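Local coordinates for protein kappa-carrageenase (PDB 1DYP) that cleaves the internal beta-1,4 linkages between D-galactose 4-sulfate and 3,6-anhydro-D-galactose in kappa-carrageenan through its family 16 glycoside hydrolase catalytic domain, at residues 112-122 with 223-234. The protein carries 1 engineered substitution. Residues are numbered along the deposited sequence; the frame is centred on the assembly and turned at random.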
loop_
_atom_site.group_PDB
_atom_site.type_symbol
_atom_site.label_atom_id
_atom_site.label_comp_id
_atom_site.label_asym_id
_atom_site.label_seq_id
_atom_site.Cartn_x
_atom_site.Cartn_y
_atom_site.Cartn_z
ATOM N N GLY A 112 8.911 -11.314 -6.911
ATOM C CA GLY A 112 8.161 -10.880 -8.076
ATOM C C GLY A 112 6.994 -9.955 -7.795
ATOM O O GLY A 112 6.663 -9.115 -8.631
ATOM N N VAL A 113 6.358 -10.106 -6.636
ATOM C CA VAL A 113 5.218 -9.258 -6.290
ATOM C C VAL A 113 5.233 -8.825 -4.837
ATOM O O VAL A 113 5.833 -9.482 -3.980
ATOM C CB VAL A 113 3.864 -9.965 -6.553
ATOM C CG1 VAL A 113 3.746 -10.327 -8.029
ATOM C CG2 VAL A 113 3.734 -11.203 -5.677
ATOM N N SER A 114 4.550 -7.719 -4.563
ATOM C CA SER A 114 4.479 -7.182 -3.219
ATOM C C SER A 114 3.075 -6.800 -2.769
ATOM O O SER A 114 2.533 -5.769 -3.189
ATOM C CB SER A 114 5.388 -5.959 -3.088
ATOM O OG SER A 114 5.274 -5.382 -1.794
ATOM N N PRO A 115 2.458 -7.644 -1.930
ATOM C CA PRO A 115 1.116 -7.363 -1.416
ATOM C C PRO A 115 1.291 -6.119 -0.552
ATOM O O PRO A 115 2.282 -6.003 0.179
ATOM C CB PRO A 115 0.801 -8.593 -0.572
ATOM C CG PRO A 115 1.545 -9.682 -1.273
ATOM C CD PRO A 115 2.864 -9.024 -1.615
ATOM N N ALA A 116 0.346 -5.193 -0.628
ATOM C CA ALA A 116 0.460 -3.969 0.142
ATOM C C ALA A 116 -0.862 -3.504 0.726
ATOM O O ALA A 116 -1.918 -3.641 0.108
ATOM C CB ALA A 116 1.047 -2.859 -0.735
ATOM N N PHE A 117 -0.777 -2.968 1.936
ATOM C CA PHE A 117 -1.913 -2.402 2.642
ATOM C C PHE A 117 -1.343 -1.040 3.003
ATOM O O PHE A 117 -0.365 -0.935 3.744
ATOM C CB PHE A 117 -2.248 -3.232 3.884
ATOM C CG PHE A 117 -3.344 -2.648 4.735
ATOM C CD1 PHE A 117 -4.434 -1.998 4.160
ATOM C CD2 PHE A 117 -3.294 -2.775 6.116
ATOM C CE1 PHE A 117 -5.459 -1.481 4.950
ATOM C CE2 PHE A 117 -4.311 -2.267 6.918
ATOM C CZ PHE A 117 -5.397 -1.618 6.335
ATOM N N TRP A 118 -1.942 0.003 2.450
ATOM C CA TRP A 118 -1.431 1.345 2.658
ATOM C C TRP A 118 -2.504 2.388 2.417
ATOM O O TRP A 118 -3.657 2.063 2.148
ATOM C CB TRP A 118 -0.259 1.573 1.695
ATOM C CG TRP A 118 -0.611 1.322 0.244
ATOM C CD1 TRP A 118 -1.143 0.182 -0.287
ATOM C CD2 TRP A 118 -0.450 2.233 -0.850
ATOM N NE1 TRP A 118 -1.327 0.326 -1.643
ATOM C CE2 TRP A 118 -0.909 1.576 -2.014
ATOM C CE3 TRP A 118 0.041 3.539 -0.961
ATOM C CZ2 TRP A 118 -0.895 2.182 -3.275
ATOM C CZ3 TRP A 118 0.057 4.144 -2.219
ATOM C CH2 TRP A 118 -0.410 3.463 -3.356
HETATM N N MSE A 119 -2.119 3.649 2.533
HETATM C CA MSE A 119 -3.045 4.742 2.294
HETATM C C MSE A 119 -2.236 5.911 1.764
HETATM O O MSE A 119 -1.087 6.122 2.163
HETATM C CB MSE A 119 -3.796 5.122 3.579
HETATM C CG MSE A 119 -2.923 5.580 4.738
HETATM SE SE MSE A 119 -3.928 5.724 6.390
HETATM C CE MSE A 119 -3.621 3.929 7.057
ATOM N N TYR A 120 -2.823 6.657 0.840
ATOM C CA TYR A 120 -2.115 7.781 0.264
ATOM C C TYR A 120 -3.065 8.884 -0.130
ATOM O O TYR A 120 -4.242 8.648 -0.401
ATOM C CB TYR A 120 -1.299 7.335 -0.958
ATOM C CG TYR A 120 -2.111 6.890 -2.159
ATOM C CD1 TYR A 120 -2.895 5.735 -2.115
ATOM C CD2 TYR A 120 -2.057 7.604 -3.356
ATOM C CE1 TYR A 120 -3.597 5.299 -3.239
ATOM C CE2 TYR A 120 -2.756 7.180 -4.483
ATOM C CZ TYR A 120 -3.520 6.027 -4.420
ATOM O OH TYR A 120 -4.198 5.599 -5.544
ATOM N N SER A 121 -2.530 10.096 -0.158
ATOM C CA SER A 121 -3.306 11.269 -0.511
ATOM C C SER A 121 -3.038 11.643 -1.953
ATOM O O SER A 121 -2.220 11.027 -2.636
ATOM C CB SER A 121 -2.895 12.447 0.370
ATOM O OG SER A 121 -1.587 12.886 0.026
ATOM N N THR A 122 -3.761 12.654 -2.412
ATOM C CA THR A 122 -3.561 13.175 -3.746
ATOM C C THR A 122 -2.339 14.064 -3.551
ATOM O O THR A 122 -1.961 14.359 -2.414
ATOM C CB THR A 122 -4.745 14.046 -4.169
ATOM O OG1 THR A 122 -5.084 14.926 -3.091
ATOM C CG2 THR A 122 -5.945 13.185 -4.516
ATOM N N ARG A 223 -2.473 14.521 6.067
ATOM C CA ARG A 223 -3.355 14.735 4.928
ATOM C C ARG A 223 -4.409 13.640 4.841
ATOM O O ARG A 223 -4.291 12.595 5.482
ATOM C CB ARG A 223 -2.553 14.764 3.623
ATOM C CG ARG A 223 -1.730 16.023 3.426
ATOM C CD ARG A 223 -0.896 15.946 2.160
ATOM N NE ARG A 223 -1.711 15.792 0.956
ATOM C CZ ARG A 223 -2.452 16.753 0.415
ATOM N NH1 ARG A 223 -2.495 17.959 0.965
ATOM N NH2 ARG A 223 -3.146 16.508 -0.690
ATOM N N GLN A 224 -5.446 13.900 4.049
ATOM C CA GLN A 224 -6.523 12.945 3.835
ATOM C C GLN A 224 -5.992 11.864 2.906
ATOM O O GLN A 224 -5.517 12.160 1.807
ATOM C CB GLN A 224 -7.716 13.648 3.190
ATOM C CG GLN A 224 -8.458 14.586 4.121
ATOM C CD GLN A 224 -9.137 13.843 5.246
ATOM O OE1 GLN A 224 -9.840 12.857 5.015
ATOM N NE2 GLN A 224 -8.933 14.304 6.473
HETATM N N MSE A 225 -6.079 10.613 3.341
HETATM C CA MSE A 225 -5.562 9.507 2.548
HETATM C C MSE A 225 -6.595 8.420 2.283
HETATM O O MSE A 225 -7.426 8.117 3.138
HETATM C CB MSE A 225 -4.350 8.904 3.262
HETATM C CG MSE A 225 -3.259 9.930 3.558
HETATM SE SE MSE A 225 -1.860 9.292 4.739
HETATM C CE MSE A 225 -2.744 9.639 6.417
ATOM N N ASN A 226 -6.536 7.852 1.081
ATOM C CA ASN A 226 -7.438 6.774 0.681
ATOM C C ASN A 226 -6.828 5.447 1.098
ATOM O O ASN A 226 -5.675 5.165 0.780
ATOM C CB ASN A 226 -7.654 6.765 -0.836
ATOM C CG ASN A 226 -8.283 8.041 -1.341
ATOM O OD1 ASN A 226 -7.614 9.071 -1.469
ATOM N ND2 ASN A 226 -9.582 7.988 -1.620
ATOM N N LEU A 227 -7.607 4.635 1.807
ATOM C CA LEU A 227 -7.134 3.335 2.272
ATOM C C LEU A 227 -7.065 2.387 1.084
ATOM O O LEU A 227 -8.047 2.208 0.362
ATOM C CB LEU A 227 -8.079 2.788 3.334
ATOM C CG LEU A 227 -7.523 1.611 4.131
ATOM C CD1 LEU A 227 -6.206 2.006 4.803
ATOM C CD2 LEU A 227 -8.559 1.197 5.166
ATOM N N THR A 228 -5.910 1.757 0.906
ATOM C CA THR A 228 -5.707 0.899 -0.249
ATOM C C THR A 228 -5.099 -0.479 -0.001
ATOM O O THR A 228 -4.234 -0.657 0.852
ATOM C CB THR A 228 -4.814 1.645 -1.266
ATOM O OG1 THR A 228 -5.307 2.981 -1.429
ATOM C CG2 THR A 228 -4.810 0.949 -2.615
ATOM N N LEU A 229 -5.584 -1.449 -0.766
ATOM C CA LEU A 229 -5.080 -2.816 -0.740
ATOM C C LEU A 229 -4.691 -3.041 -2.198
ATOM O O LEU A 229 -5.501 -2.826 -3.101
ATOM C CB LEU A 229 -6.179 -3.794 -0.319
ATOM C CG LEU A 229 -6.584 -3.716 1.157
ATOM C CD1 LEU A 229 -7.974 -4.305 1.357
ATOM C CD2 LEU A 229 -5.548 -4.446 2.000
ATOM N N SER A 230 -3.450 -3.437 -2.444
ATOM C CA SER A 230 -3.022 -3.640 -3.819
ATOM C C SER A 230 -1.795 -4.516 -3.875
ATOM O O SER A 230 -1.109 -4.698 -2.878
ATOM C CB SER A 230 -2.699 -2.293 -4.474
ATOM O OG SER A 230 -1.622 -1.654 -3.805
ATOM N N GLN A 231 -1.525 -5.066 -5.050
ATOM C CA GLN A 231 -0.351 -5.902 -5.219
ATOM C C GLN A 231 0.484 -5.330 -6.353
ATOM O O GLN A 231 0.016 -5.204 -7.484
ATOM C CB GLN A 231 -0.756 -7.345 -5.517
ATOM C CG GLN A 231 0.429 -8.283 -5.626
ATOM C CD GLN A 231 0.041 -9.728 -5.429
ATOM O OE1 GLN A 231 -0.116 -10.191 -4.297
ATOM N NE2 GLN A 231 -0.129 -10.449 -6.530
ATOM N N GLY A 232 1.719 -4.964 -6.035
ATOM C CA GLY A 232 2.593 -4.393 -7.041
ATOM C C GLY A 232 3.619 -5.375 -7.566
ATOM O O GLY A 232 3.823 -6.444 -6.997
ATOM N N LEU A 233 4.271 -4.996 -8.658
ATOM C CA LEU A 233 5.292 -5.825 -9.285
ATOM C C LEU A 233 6.658 -5.435 -8.720
ATOM O O LEU A 233 6.887 -4.271 -8.370
ATOM C CB LEU A 233 5.265 -5.609 -10.801
ATOM C CG LEU A 233 5.909 -6.667 -11.694
ATOM C CD1 LEU A 233 5.128 -7.984 -11.611
ATOM C CD2 LEU A 233 5.929 -6.151 -13.129
ATOM N N ARG A 234 7.564 -6.406 -8.639
ATOM C CA ARG A 234 8.902 -6.170 -8.105
ATOM C C ARG A 234 9.942 -6.993 -8.854
ATOM O O ARG A 234 9.612 -7.741 -9.776
ATOM C CB ARG A 234 8.948 -6.547 -6.618
ATOM C CG ARG A 234 8.035 -5.719 -5.720
ATOM C CD ARG A 234 8.514 -4.276 -5.621
ATOM N NE ARG A 234 7.793 -3.510 -4.603
ATOM C CZ ARG A 234 6.659 -2.850 -4.814
ATOM N NH1 ARG A 234 6.098 -2.853 -6.016
ATOM N NH2 ARG A 234 6.095 -2.173 -3.821
HETATM O O HOH W 1 -5.247 9.040 -3.107
HETATM O O HOH W 2 -6.126 13.196 -0.576
#
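With CG of Trp118 set between its backbone N and carbonyl carbon (chi1 55°) and OG of Ser230 placed likewise (chi1 62°), the indole N-H meets the serine hydroxyl across two neighbouring antiparallel strands, 113-120 and 225-233, of the beta-sandwich (jelly-roll) fold of glycoside hydrolase family 16. Trp118 NE1 donates to Ser230 OG at 2.9 Å, the oxygen lying 15° out of the ring plane. Thr228 packs over one face of the indole: its CB sits 4.0 Å from the centroid of the five-membered ring of Trp118, a CH-pi contact. Thr228 OG1 turns instead to the edge of the Tyr120 ring, approaching CE1 to 3.4 Å, and donates to Asn226 O, which Tyr120 N reaches from the opposite face of the carbonyl plane. Trp118 also touches the nucleophile Glu137 and the active-site Asp139 on strand 133-139, so this face probably lines part of the tunnel-shaped active site. Toward the other end of the pair, Ser114 CB lies over one face of the guanidinium of Arg234, a residue important for substrate recognition; Arg234 NE donates to Gln145 OE1 and Arg234 NH1 to Leu233 O.

The other face, largely apolar, packs into the sandwich interior, where Leu227 touches Val265 and Thr267 of strand 258-270. Phe117 CD1 meets Leu229 CD2 at 3.4 Å while its CE1 abuts Leu227 CD1, and the selenomethionines Met119 and Met225 cross nearby.

Beyond the paired strands, Arg223 NE donates to Ser121 OG at 3.1 Å, nearly in the guanidinium plane. Replacing Arg223 by a leucine would probably leave Ser121 OG without its NE donor and Thr122 O with one donor fewer. The two donors to that carbonyl, Arg223 NH2 at 3.0 Å and Ser121 OG at 2.9 Å, reach Thr122 O from opposite faces of its plane.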